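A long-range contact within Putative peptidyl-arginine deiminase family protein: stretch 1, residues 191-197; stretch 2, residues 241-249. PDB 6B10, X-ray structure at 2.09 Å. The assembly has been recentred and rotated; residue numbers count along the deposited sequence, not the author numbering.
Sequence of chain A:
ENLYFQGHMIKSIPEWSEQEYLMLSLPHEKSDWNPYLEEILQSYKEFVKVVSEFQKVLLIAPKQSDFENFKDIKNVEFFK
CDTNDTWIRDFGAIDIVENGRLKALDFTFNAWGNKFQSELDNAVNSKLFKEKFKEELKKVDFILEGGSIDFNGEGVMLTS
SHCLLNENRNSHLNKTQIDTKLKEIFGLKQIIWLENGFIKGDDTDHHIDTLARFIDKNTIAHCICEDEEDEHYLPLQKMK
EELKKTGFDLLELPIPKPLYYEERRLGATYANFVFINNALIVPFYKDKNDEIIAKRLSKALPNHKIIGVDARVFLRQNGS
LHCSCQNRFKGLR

Stretch 1 (191-197) IIWLENG
Stretch 2 (241-249) EELKKTGFD

Strand residues 191-194 run into a loop at E195-G197 and pack against the C-terminal part of a helix that includes 241-244 and the turn that follows it. The register is antiparallel: the CA of I192 lies 7.9 Å from the CA of T246, and the CA of L194 lies 7.1 Å from the CA of E242. The contact buries 341 Å² in total, polar at the E242 end and apolar at the other.

E242 gives up the most surface. Its CB points toward the strand; chi1 at -95° lies between wells, chi2 is t and chi3 is 107°, which carries the carboxylate to the backbone amides where the strand ends. E195 N donates to E242 OE1 (2.7 Å, nearly linear at 177°), while N196 N and N196 ND2 both donate to E242 OE2 (2.9 Å each, 147°). N196 (chi1 m, chi2 -72°) thus offers main-chain and side-chain NH groups to one oxygen. A water donates to W193 O (3.1 Å) and to E242 OE1 (2.9 Å), bridging them.

Beside this lies the apolar part. L194 and L243, both buried and both m,t, start sideways but bring their ends closer, L194 CD2 meeting L243 CD2 at 3.7 Å. I192, also m,t, has its CA-to-CB bond toward the other stretch; its CD1 reaches T246 CG2 (3.9 Å) and, at the ring edge, F248 CE2 (3.8 Å). The CA-to-CB bond of W193 points away from the helix stretch.

T246 (chi1 p) directs OG1 back to L243 O (2.6 Å), satisfying the hydroxyl within its own stretch and leaving CG2 to face I192; F248 N donates weakly to T246 OG1 (3.4 Å). G247, phi/psi 88/-9, breaks the helical path; a CB there would jam against the preceding carbonyl. The CA-to-CB bond of F248 (phi/psi -73/148, chi1 m, chi2 -71°) points toward the strand stretch.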

# COMPACT_ATOMS: atom_id res chain seq x y z
N ILE A 191 -4.46 -17.21 -6.38
CA ILE A 191 -3.60 -16.56 -5.40
C ILE A 191 -2.19 -17.10 -5.54
O ILE A 191 -1.98 -18.32 -5.50
CB ILE A 191 -4.07 -16.79 -3.95
CG1 ILE A 191 -5.45 -16.14 -3.75
CG2 ILE A 191 -3.06 -16.21 -2.98
CD1 ILE A 191 -6.06 -16.39 -2.39
N ILE A 192 -1.23 -16.20 -5.69
CA ILE A 192 0.18 -16.54 -5.72
C ILE A 192 0.72 -16.34 -4.31
O ILE A 192 0.78 -15.21 -3.80
CB ILE A 192 0.94 -15.66 -6.73
CG1 ILE A 192 0.41 -15.92 -8.14
CG2 ILE A 192 2.43 -15.95 -6.68
CD1 ILE A 192 0.79 -14.87 -9.15
N TRP A 193 1.07 -17.46 -3.67
CA TRP A 193 1.60 -17.46 -2.33
C TRP A 193 3.12 -17.49 -2.40
O TRP A 193 3.70 -18.52 -2.74
CB TRP A 193 1.11 -18.70 -1.58
CG TRP A 193 -0.36 -18.72 -1.28
CD1 TRP A 193 -1.36 -19.23 -2.06
CD2 TRP A 193 -0.99 -18.23 -0.09
NE1 TRP A 193 -2.58 -19.07 -1.44
CE2 TRP A 193 -2.38 -18.46 -0.23
CE3 TRP A 193 -0.52 -17.61 1.07
CZ2 TRP A 193 -3.29 -18.09 0.76
CZ3 TRP A 193 -1.43 -17.25 2.05
CH2 TRP A 193 -2.80 -17.49 1.89
N LEU A 194 3.77 -16.38 -2.09
CA LEU A 194 5.23 -16.31 -2.12
C LEU A 194 5.86 -16.78 -0.81
O LEU A 194 5.57 -16.23 0.25
CB LEU A 194 5.72 -14.90 -2.43
CG LEU A 194 5.60 -14.39 -3.86
CD1 LEU A 194 6.23 -13.01 -3.93
CD2 LEU A 194 6.26 -15.31 -4.88
N GLU A 195 6.73 -17.78 -0.90
CA GLU A 195 7.42 -18.34 0.26
C GLU A 195 8.65 -17.52 0.65
O GLU A 195 8.89 -17.28 1.83
CB GLU A 195 7.87 -19.78 -0.02
CG GLU A 195 6.75 -20.74 -0.39
CD GLU A 195 5.77 -20.98 0.74
OE1 GLU A 195 6.21 -21.08 1.90
OE2 GLU A 195 4.55 -21.06 0.46
N ASN A 196 9.40 -17.08 -0.36
CA ASN A 196 10.73 -16.50 -0.14
C ASN A 196 10.82 -14.99 -0.18
O ASN A 196 9.92 -14.30 -0.66
CB ASN A 196 11.70 -17.06 -1.19
CG ASN A 196 11.97 -18.53 -1.00
OD1 ASN A 196 12.67 -18.92 -0.07
ND2 ASN A 196 11.44 -19.37 -1.88
N GLY A 197 11.94 -14.49 0.34
CA GLY A 197 12.30 -13.09 0.29
C GLY A 197 11.80 -12.34 1.50
O GLY A 197 10.82 -12.74 2.13
N GLU A 241 13.15 -16.69 -8.36
CA GLU A 241 12.88 -17.99 -8.99
C GLU A 241 11.41 -18.38 -8.91
O GLU A 241 10.84 -18.83 -9.89
CB GLU A 241 13.77 -19.08 -8.38
CG GLU A 241 15.25 -18.95 -8.72
CD GLU A 241 15.52 -18.90 -10.21
OE1 GLU A 241 14.80 -19.61 -10.96
OE2 GLU A 241 16.43 -18.16 -10.65
N GLU A 242 10.81 -18.20 -7.73
CA GLU A 242 9.37 -18.38 -7.55
C GLU A 242 8.57 -17.55 -8.55
O GLU A 242 7.66 -18.06 -9.21
CB GLU A 242 8.94 -17.95 -6.15
CG GLU A 242 8.85 -19.06 -5.14
CD GLU A 242 8.46 -18.52 -3.78
OE1 GLU A 242 7.31 -18.73 -3.36
OE2 GLU A 242 9.30 -17.85 -3.15
N LEU A 243 8.92 -16.27 -8.67
CA LEU A 243 8.19 -15.37 -9.55
C LEU A 243 8.36 -15.74 -11.02
O LEU A 243 7.47 -15.49 -11.82
CB LEU A 243 8.60 -13.92 -9.30
CG LEU A 243 8.13 -13.33 -7.96
CD1 LEU A 243 8.72 -11.95 -7.73
CD2 LEU A 243 6.61 -13.26 -7.89
N LYS A 244 9.50 -16.34 -11.36
CA LYS A 244 9.72 -16.82 -12.73
C LYS A 244 8.77 -17.96 -13.11
O LYS A 244 8.48 -18.14 -14.29
CB LYS A 244 11.18 -17.23 -12.94
CG LYS A 244 12.08 -16.03 -13.18
CD LYS A 244 13.52 -16.29 -12.78
CE LYS A 244 14.19 -17.29 -13.70
NZ LYS A 244 15.66 -17.29 -13.47
N LYS A 245 8.28 -18.70 -12.12
CA LYS A 245 7.32 -19.79 -12.37
C LYS A 245 5.90 -19.31 -12.67
O LYS A 245 5.10 -20.07 -13.22
CB LYS A 245 7.26 -20.77 -11.18
CG LYS A 245 8.28 -21.90 -11.23
CD LYS A 245 9.58 -21.54 -10.55
CE LYS A 245 10.40 -22.79 -10.24
NZ LYS A 245 11.57 -22.50 -9.38
N THR A 246 5.57 -18.07 -12.31
CA THR A 246 4.20 -17.56 -12.47
C THR A 246 3.83 -17.25 -13.93
O THR A 246 2.65 -17.23 -14.27
CB THR A 246 3.97 -16.27 -11.65
OG1 THR A 246 4.85 -15.23 -12.12
CG2 THR A 246 4.20 -16.50 -10.17
N GLY A 247 4.82 -17.00 -14.77
CA GLY A 247 4.58 -16.60 -16.16
C GLY A 247 4.40 -15.10 -16.38
O GLY A 247 4.35 -14.65 -17.53
N PHE A 248 4.28 -14.32 -15.31
CA PHE A 248 4.17 -12.88 -15.45
C PHE A 248 5.50 -12.28 -15.86
O PHE A 248 6.55 -12.79 -15.49
CB PHE A 248 3.65 -12.24 -14.16
CG PHE A 248 2.19 -12.50 -13.92
CD1 PHE A 248 1.23 -11.89 -14.72
CD2 PHE A 248 1.78 -13.38 -12.94
CE1 PHE A 248 -0.11 -12.14 -14.52
CE2 PHE A 248 0.43 -13.64 -12.74
CZ PHE A 248 -0.51 -13.01 -13.53
N ASP A 249 5.46 -11.19 -16.62
CA ASP A 249 6.66 -10.43 -16.92
C ASP A 249 7.21 -9.85 -15.62
O ASP A 249 6.44 -9.47 -14.72
CB ASP A 249 6.38 -9.33 -17.94
CG ASP A 249 6.04 -9.88 -19.33
OD1 ASP A 249 6.36 -11.06 -19.61
OD2 ASP A 249 5.45 -9.14 -20.14
O HOH W 1 5.23 -19.20 -5.33